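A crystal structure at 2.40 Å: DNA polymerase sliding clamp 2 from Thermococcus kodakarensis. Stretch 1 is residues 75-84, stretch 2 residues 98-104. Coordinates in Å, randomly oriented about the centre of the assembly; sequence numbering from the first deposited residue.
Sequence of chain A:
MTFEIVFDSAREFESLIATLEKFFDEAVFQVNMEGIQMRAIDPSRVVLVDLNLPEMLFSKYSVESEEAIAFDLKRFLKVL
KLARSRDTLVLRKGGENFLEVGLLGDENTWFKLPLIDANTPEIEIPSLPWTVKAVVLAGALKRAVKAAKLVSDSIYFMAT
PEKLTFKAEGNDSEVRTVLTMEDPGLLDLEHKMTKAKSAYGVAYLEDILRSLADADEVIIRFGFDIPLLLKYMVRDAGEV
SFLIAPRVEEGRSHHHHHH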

# COMPACT_ATOMS: atom_id res chain seq x y z
N ARG A 75 -11.31 -19.57 5.84
CA ARG A 75 -10.24 -20.10 6.72
C ARG A 75 -9.03 -20.52 5.86
O ARG A 75 -7.86 -20.25 6.18
CB ARG A 75 -10.73 -21.30 7.49
CG ARG A 75 -10.97 -21.10 8.97
CD ARG A 75 -11.21 -22.49 9.57
NE ARG A 75 -10.47 -22.62 10.82
CZ ARG A 75 -10.97 -23.02 11.98
NH1 ARG A 75 -12.24 -23.40 12.09
NH2 ARG A 75 -10.16 -23.07 13.04
N PHE A 76 -9.36 -21.20 4.78
CA PHE A 76 -8.43 -21.75 3.85
C PHE A 76 -7.72 -20.64 3.14
O PHE A 76 -6.55 -20.74 2.87
CB PHE A 76 -9.23 -22.54 2.82
CG PHE A 76 -8.39 -23.33 1.87
CD1 PHE A 76 -7.21 -23.93 2.29
CD2 PHE A 76 -8.81 -23.50 0.56
CE1 PHE A 76 -6.45 -24.71 1.41
CE2 PHE A 76 -8.03 -24.25 -0.34
CZ PHE A 76 -6.84 -24.86 0.10
N LEU A 77 -8.45 -19.58 2.85
CA LEU A 77 -7.88 -18.47 2.10
C LEU A 77 -6.81 -17.78 2.92
O LEU A 77 -5.75 -17.42 2.37
CB LEU A 77 -8.95 -17.45 1.67
CG LEU A 77 -8.39 -16.19 0.96
CD1 LEU A 77 -7.63 -16.56 -0.30
CD2 LEU A 77 -9.55 -15.23 0.66
N LYS A 78 -7.05 -17.62 4.21
CA LYS A 78 -5.99 -17.04 5.08
C LYS A 78 -4.68 -17.82 5.09
O LYS A 78 -3.61 -17.21 5.07
CB LYS A 78 -6.48 -16.79 6.52
CG LYS A 78 -7.58 -15.75 6.55
CD LYS A 78 -8.17 -15.59 7.96
CE LYS A 78 -8.88 -14.23 8.09
NZ LYS A 78 -9.04 -13.82 9.54
N VAL A 79 -4.76 -19.15 5.11
CA VAL A 79 -3.58 -19.98 5.02
C VAL A 79 -2.91 -19.70 3.72
O VAL A 79 -1.68 -19.49 3.68
CB VAL A 79 -3.92 -21.45 5.02
CG1 VAL A 79 -2.72 -22.26 4.66
CG2 VAL A 79 -4.48 -21.88 6.40
N LEU A 80 -3.68 -19.66 2.64
CA LEU A 80 -3.09 -19.53 1.33
C LEU A 80 -2.43 -18.15 1.13
O LEU A 80 -1.49 -18.00 0.35
CB LEU A 80 -4.10 -19.86 0.22
CG LEU A 80 -4.58 -21.32 0.18
CD1 LEU A 80 -5.65 -21.41 -0.85
CD2 LEU A 80 -3.41 -22.26 -0.19
N LYS A 81 -2.91 -17.17 1.89
CA LYS A 81 -2.35 -15.85 1.76
C LYS A 81 -0.98 -15.80 2.43
O LYS A 81 -0.24 -14.85 2.25
CB LYS A 81 -3.32 -14.78 2.32
CG LYS A 81 -4.47 -14.39 1.33
CD LYS A 81 -5.50 -13.49 2.00
CE LYS A 81 -6.04 -12.40 1.09
NZ LYS A 81 -4.95 -11.34 0.88
N LEU A 82 -0.62 -16.83 3.18
CA LEU A 82 0.78 -16.87 3.68
C LEU A 82 1.80 -17.32 2.67
O LEU A 82 2.99 -17.14 2.92
CB LEU A 82 0.94 -17.73 4.93
CG LEU A 82 -0.04 -17.49 6.10
CD1 LEU A 82 0.15 -18.67 7.02
CD2 LEU A 82 0.14 -16.17 6.85
N ALA A 83 1.36 -17.87 1.54
CA ALA A 83 2.29 -18.45 0.55
C ALA A 83 3.27 -17.39 0.07
O ALA A 83 2.86 -16.32 -0.27
CB ALA A 83 1.59 -18.97 -0.58
N ARG A 84 4.56 -17.71 0.01
CA ARG A 84 5.48 -16.79 -0.66
C ARG A 84 5.66 -17.22 -2.13
O ARG A 84 5.18 -18.28 -2.55
CB ARG A 84 6.80 -16.69 0.10
CG ARG A 84 6.70 -15.83 1.43
CD ARG A 84 7.96 -14.91 1.61
NE ARG A 84 9.21 -15.69 1.67
CZ ARG A 84 10.38 -15.26 1.22
NH1 ARG A 84 10.51 -14.05 0.66
NH2 ARG A 84 11.45 -16.05 1.33
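Stretch 2 98-104: FLEVGLL

Packing of strand 98-104 on the helix and turn of residues 75-84 in a DNA polymerase sliding clamp. Stretch 2 is extended throughout and runs in nearly the same direction as helix 75-80, with a signed crossing angle of -17° and a closest approach of the two axes of 10.1 Å. The backbones draw together toward their C-terminal ends: the CA atoms of Val79 and Val101 are 8.2 Å apart, those of Ala83 and Leu103 6.6 Å.

Within stretch 1 the backbone bonds to itself: Leu80 N donates to Phe76 O (3.1 Å) and Lys81 N to Leu77 O (2.9 Å). A type I turn spans Leu80 to Ala83, with Ala83 N bonded to Leu80 O (3.1 Å), and Leu82 N reaches Val79 O (2.9 Å). No hydrogen bond joins the two stretches.

Side chains meet through apolar groups. Strand alternation directs Leu99, Val101 and Leu103 toward stretch 1, whereas a CB on Gly102 would point away. The CA-to-CB bond of Phe76 points sideways, but with chi1 t the end of its side chain comes nearer the strand, where Phe76 CE1 lies 3.9 Å from Val101 CG2 and 4.3 Å from Leu99 CD2; both methyls approach the ring obliquely. Val79 points toward the strand and sets its CG1 3.9 Å from Val101 CG1 and 4.3 Å from Leu103 CD1.

Leu103, chi1 m and chi2 t, has the largest area covered by the other stretch and packs against Val79, Leu82 and Ala83. Leu103 CD1 is 4.0 Å from Leu82 CB, and Leu103 CD2 is 4.4 Å from Ala83 CB. Leu103 CD1 also meets backbone, 3.6 Å from Val79 O and 4.0 Å from Ala83 N, so this leucine rests on main chain as well as side chains. Together the stretches bury 283 Å², both sides summed.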

# COMPACT_ATOMS: atom_id res chain seq x y z
N PHE A 98 -9.84 -33.84 9.01
CA PHE A 98 -9.14 -32.58 8.78
C PHE A 98 -8.54 -32.55 7.38
O PHE A 98 -8.07 -33.57 6.88
CB PHE A 98 -8.01 -32.42 9.80
CG PHE A 98 -8.43 -31.78 11.07
CD1 PHE A 98 -8.46 -30.40 11.19
CD2 PHE A 98 -8.80 -32.55 12.17
CE1 PHE A 98 -8.86 -29.79 12.40
CE2 PHE A 98 -9.19 -31.97 13.37
CZ PHE A 98 -9.22 -30.58 13.49
N LEU A 99 -8.56 -31.39 6.74
CA LEU A 99 -7.69 -31.24 5.56
C LEU A 99 -6.31 -30.83 6.08
O LEU A 99 -6.17 -29.85 6.84
CB LEU A 99 -8.23 -30.18 4.63
CG LEU A 99 -7.42 -29.62 3.47
CD1 LEU A 99 -7.29 -30.61 2.35
CD2 LEU A 99 -8.15 -28.37 2.95
N GLU A 100 -5.30 -31.57 5.70
CA GLU A 100 -3.98 -31.08 5.98
C GLU A 100 -3.44 -30.22 4.79
O GLU A 100 -3.48 -30.67 3.61
CB GLU A 100 -3.05 -32.23 6.41
CG GLU A 100 -1.62 -31.81 6.60
CD GLU A 100 -0.80 -32.85 7.37
OE1 GLU A 100 -1.05 -34.09 7.18
OE2 GLU A 100 0.08 -32.41 8.17
N VAL A 101 -2.95 -29.01 5.11
CA VAL A 101 -2.47 -28.06 4.10
C VAL A 101 -1.01 -27.70 4.35
O VAL A 101 -0.63 -27.22 5.43
CB VAL A 101 -3.26 -26.72 4.14
CG1 VAL A 101 -2.82 -25.74 3.01
CG2 VAL A 101 -4.75 -26.96 4.12
N GLY A 102 -0.18 -27.92 3.36
CA GLY A 102 1.21 -27.63 3.54
C GLY A 102 1.71 -26.56 2.61
O GLY A 102 1.28 -26.47 1.47
N LEU A 103 2.64 -25.76 3.10
CA LEU A 103 3.26 -24.70 2.28
C LEU A 103 4.76 -24.94 2.30
O LEU A 103 5.38 -24.84 3.35
CB LEU A 103 2.92 -23.30 2.83
CG LEU A 103 1.44 -22.85 2.82
CD1 LEU A 103 1.30 -21.43 3.44
CD2 LEU A 103 0.89 -22.79 1.43
N LEU A 104 5.33 -25.33 1.17
CA LEU A 104 6.71 -25.80 1.21
C LEU A 104 7.62 -24.81 0.50
O LEU A 104 7.50 -24.60 -0.71
CB LEU A 104 6.84 -27.23 0.61
CG LEU A 104 5.73 -28.26 0.97
CD1 LEU A 104 6.14 -29.67 0.63
CD2 LEU A 104 5.30 -28.23 2.40